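Phage-related conserved hypothetical protein, BB2244 (Bordetella bronchiseptica, PDB 2BDV) is of unknown function but belongs to the SOS response associated peptidase (SRAP) family, whose characterised members attach covalently to abasic sites in single-stranded DNA. Local coordinates at residues A[88-91]-A[92-96]; A[158-161]-A[162-165]. All coordinates share one frame; numbering follows the deposited sequence.

How the interactions relate
Both interactions illustrate how a chain reversal is fixed by its own nearest neighbours. They lie on opposite sides of the chain's centre, their centres about 24 Å apart, and do not touch. Each is partly buried, with a solvent-facing tip at Thr92 in interaction 1 and at Val161 and His162 in interaction 2. The first leads into strand 94-99 at one border of the mixed sheet and relies on an arginine gripping a main-chain carbonyl. The second, in the loop between strand 147-151 and helix 171-178, relies on two aspartates that accept main-chain N-H groups and is tied to Cys2 and Glu104. Carbonyl oxygens thus dominate the first, carboxylates the second.

Interaction 1 (A[88-91]-A[92-96]); sequences LMIG and TGRIL
Two consecutive carbonyls of this turn, those of Met89 and Ile90, each receive a short hydrogen bond from the chain that follows. Gly93 N reaches back to Met89 O (2.7 Å, N-H...O angle 150°), closing a five-residue loop of main chain. One step on, Arg94 NH1 donates to Ile90 O at 2.7 Å, with a comparable bend of 146°. The donor lies in the plane of that carbonyl, while the oxygen sits near the edge of the guanidinium, a little out of its plane. The aliphatic part already runs past the same oxygen, Arg94 CG lying 3.3 Å from Ile90 O, and the bend at chi3 (-61°) then folds the guanidinium back onto it.

A water joins the start of the strand to the turn. It accepts a hydrogen bond from Arg94 N at 2.9 Å, gives a weak one to Gly91 O, and rests 3.8 Å above the guanidinium plane, over the centre of the group. The remaining arginine nitrogens face helix 171-178 and the residues after it, with NE bonded to Trp177 O. Thr92 turns its hydroxyl OG1 to Arg136.

Packing across the turn is light. Ile90 CD1 approaches Arg94 CD at 4.3 Å, and the Ile90 side chain also meets Trp177, while the selenomethionine Met89 sends its end away to Tyr62 and Ala134. The Met89-to-Gly93 bond defines an alpha-turn, used here to deliver the chain into strand 94-99, which borders the mixed sheet.

Interaction 2 (A[158-161]-A[162-165]); sequences MVDV and HDRR
A type I beta turn from Asp160 to Asp163, reinforced by an Asx turn, shapes the loop carrying the sequence His-Asp-Arg; the carboxylate of Glu104 accepts the main-chain N-H groups of Met158, Val159 and Asp160, and with Cys2 also close by the loop probably belongs to the active-site region, as in other SRAP proteins. The beta turn is closed by Asp163 N donating to Asp160 O at 2.9 Å, nearly straight at 163°, though the donor stands well above the carbonyl plane. The Asx turn is made by His162 N and Asp160 OD1, 3.0 Å apart. Here the N-H meets the oxygen from above the carboxylate plane. The side-chain bond depends on chi1 (168°), which sets CG beside the residue's own carbonyl carbon and so swings the carboxylate over the turn, within range of His162 N. The other oxygen, OD2, comes within 3.4 Å of Asp163 CB.

At the tip, methyl CG2 of Val161 lies in the plane of the His162 ring, at its ND1 edge. Asp163 bends back on the chain just after it: its OD2 accepts Arg164 N at 2.6 Å through the anti lone pair and also bonds Cys2 N. At the far end, Met158 crosses Arg165 at about a right angle, placing SD over one guanidinium face, toward the rim and 4.1 Å from NH2. Arg165 NE and NH1 are held by Gly156 O and Gly157 O.

Asp160 OD2 and Asp163 OD1 stand 4.1 Å apart, with a water at 2.9 Å from Asp160 OD2 and 2.6 Å from Asp163 OD1. Such proximity of like charges would tend to raise the affinity of one carboxylate for a proton, whereas the water and the N-H donors probably moderate that effect.

Interaction 1 (A[88-91]-A[92-96])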
# COMPACT_ATOMS: atom_id res chain seq x y z
N LEU A 88 5.47 13.87 -8.83
CA LEU A 88 6.86 14.02 -8.44
C LEU A 88 7.52 12.70 -8.04
O LEU A 88 8.74 12.64 -7.85
CB LEU A 88 6.94 15.00 -7.27
CG LEU A 88 6.23 16.35 -7.49
CD1 LEU A 88 6.13 17.09 -6.16
CD2 LEU A 88 6.99 17.18 -8.52
N MSE A 89 6.73 11.65 -7.90
CA MSE A 89 7.25 10.36 -7.49
C MSE A 89 6.97 9.23 -8.47
O MSE A 89 7.60 8.19 -8.41
CB MSE A 89 6.67 10.00 -6.13
CG MSE A 89 7.12 10.91 -5.00
SE MSE A 89 5.96 10.76 -3.45
CE MSE A 89 4.91 12.36 -3.75
N ILE A 90 6.01 9.45 -9.37
CA ILE A 90 5.64 8.43 -10.33
C ILE A 90 6.84 8.01 -11.19
O ILE A 90 6.87 6.90 -11.72
CB ILE A 90 4.50 8.92 -11.24
CG1 ILE A 90 4.06 7.79 -12.17
CG2 ILE A 90 4.93 10.17 -12.02
CD1 ILE A 90 3.60 6.55 -11.41
N GLY A 91 7.83 8.89 -11.30
CA GLY A 91 9.00 8.57 -12.10
C GLY A 91 10.11 7.87 -11.34
O GLY A 91 10.63 6.85 -11.80
N THR A 92 10.44 8.38 -10.15
CA THR A 92 11.55 7.83 -9.36
C THR A 92 11.23 7.33 -7.94
O THR A 92 12.13 6.90 -7.23
CB THR A 92 12.64 8.91 -9.24
OG1 THR A 92 12.15 10.02 -8.48
CG2 THR A 92 13.02 9.41 -10.62
N GLY A 93 9.97 7.36 -7.54
CA GLY A 93 9.63 6.89 -6.21
C GLY A 93 8.74 5.66 -6.16
O GLY A 93 8.13 5.40 -5.13
N ARG A 94 8.67 4.90 -7.25
CA ARG A 94 7.81 3.71 -7.31
C ARG A 94 8.31 2.55 -6.45
O ARG A 94 9.44 2.08 -6.60
CB ARG A 94 7.66 3.23 -8.76
CG ARG A 94 7.05 4.27 -9.72
CD ARG A 94 6.72 3.63 -11.08
NE ARG A 94 7.91 3.09 -11.74
CZ ARG A 94 8.64 3.75 -12.63
NH1 ARG A 94 8.32 4.99 -12.99
NH2 ARG A 94 9.71 3.18 -13.15
N ILE A 95 7.46 2.09 -5.54
CA ILE A 95 7.79 0.99 -4.66
C ILE A 95 6.62 0.02 -4.55
O ILE A 95 5.52 0.30 -5.03
CB ILE A 95 8.12 1.48 -3.22
CG1 ILE A 95 6.85 1.97 -2.53
CG2 ILE A 95 9.14 2.61 -3.28
CD1 ILE A 95 6.95 2.08 -1.00
N LEU A 96 6.86 -1.11 -3.90
CA LEU A 96 5.83 -2.10 -3.68
C LEU A 96 5.76 -2.33 -2.17
O LEU A 96 6.78 -2.30 -1.48
CB LEU A 96 6.17 -3.41 -4.39
CG LEU A 96 6.23 -3.29 -5.91
CD1 LEU A 96 7.02 -4.43 -6.51
CD2 LEU A 96 4.80 -3.25 -6.46
O HOH W 1 10.64 4.44 -9.31

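Interaction 2 (A[158-161]-A[162-165])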
# COMPACT_ATOMS: atom_id res chain seq x y z
N MET A 158 -13.22 -2.74 -0.87
CA MET A 158 -13.66 -4.07 -1.28
C MET A 158 -14.97 -4.38 -0.56
O MET A 158 -15.84 -5.06 -1.10
CB MET A 158 -12.58 -5.10 -0.92
CG MET A 158 -12.76 -6.48 -1.56
SD MET A 158 -12.67 -6.49 -3.37
CE MET A 158 -10.95 -6.13 -3.60
N VAL A 159 -15.11 -3.87 0.66
CA VAL A 159 -16.31 -4.09 1.46
C VAL A 159 -17.00 -2.77 1.82
O VAL A 159 -18.23 -2.67 1.75
CB VAL A 159 -15.97 -4.83 2.78
CG1 VAL A 159 -17.23 -5.11 3.56
CG2 VAL A 159 -15.24 -6.13 2.48
N ASP A 160 -16.20 -1.77 2.19
CA ASP A 160 -16.70 -0.44 2.56
C ASP A 160 -16.64 0.48 1.35
O ASP A 160 -15.56 0.86 0.90
CB ASP A 160 -15.88 0.14 3.71
CG ASP A 160 -16.15 1.62 3.94
OD1 ASP A 160 -17.30 2.06 3.73
OD2 ASP A 160 -15.23 2.34 4.36
N VAL A 161 -17.81 0.85 0.84
CA VAL A 161 -17.89 1.72 -0.33
C VAL A 161 -17.27 3.10 -0.13
O VAL A 161 -17.04 3.83 -1.09
CB VAL A 161 -19.36 1.88 -0.79
CG1 VAL A 161 -19.95 0.52 -1.10
CG2 VAL A 161 -20.17 2.58 0.29
N HIS A 162 -16.98 3.46 1.11
CA HIS A 162 -16.38 4.76 1.40
C HIS A 162 -14.86 4.67 1.54
O HIS A 162 -14.18 5.67 1.76
CB HIS A 162 -16.98 5.34 2.69
CG HIS A 162 -18.38 5.85 2.53
ND1 HIS A 162 -19.32 5.22 1.75
CD2 HIS A 162 -19.00 6.91 3.08
CE1 HIS A 162 -20.46 5.87 1.83
NE2 HIS A 162 -20.30 6.90 2.63
N ASP A 163 -14.32 3.46 1.43
CA ASP A 163 -12.88 3.28 1.54
C ASP A 163 -12.27 3.24 0.15
O ASP A 163 -12.96 3.42 -0.85
CB ASP A 163 -12.56 1.99 2.31
CG ASP A 163 -11.25 2.08 3.10
OD1 ASP A 163 -11.20 1.54 4.23
OD2 ASP A 163 -10.27 2.68 2.59
N ARG A 164 -10.96 3.02 0.11
CA ARG A 164 -10.24 3.00 -1.15
C ARG A 164 -9.41 1.72 -1.25
O ARG A 164 -8.42 1.57 -0.54
CB ARG A 164 -9.34 4.23 -1.21
CG ARG A 164 -10.11 5.55 -1.13
CD ARG A 164 -9.23 6.69 -0.64
NE ARG A 164 -9.15 6.71 0.81
CZ ARG A 164 -10.14 7.12 1.61
NH1 ARG A 164 -9.98 7.10 2.93
NH2 ARG A 164 -11.27 7.57 1.09
N ARG A 165 -9.81 0.81 -2.12
CA ARG A 165 -9.08 -0.44 -2.25
C ARG A 165 -7.70 -0.21 -2.84
O ARG A 165 -7.52 0.61 -3.74
CB ARG A 165 -9.86 -1.43 -3.12
CG ARG A 165 -9.81 -1.14 -4.60
CD ARG A 165 -10.68 -2.12 -5.35
NE ARG A 165 -12.09 -2.00 -4.97
CZ ARG A 165 -13.07 -2.74 -5.47
NH1 ARG A 165 -14.31 -2.55 -5.07
NH2 ARG A 165 -12.79 -3.67 -6.38
O HOH W 2 -13.08 1.31 6.06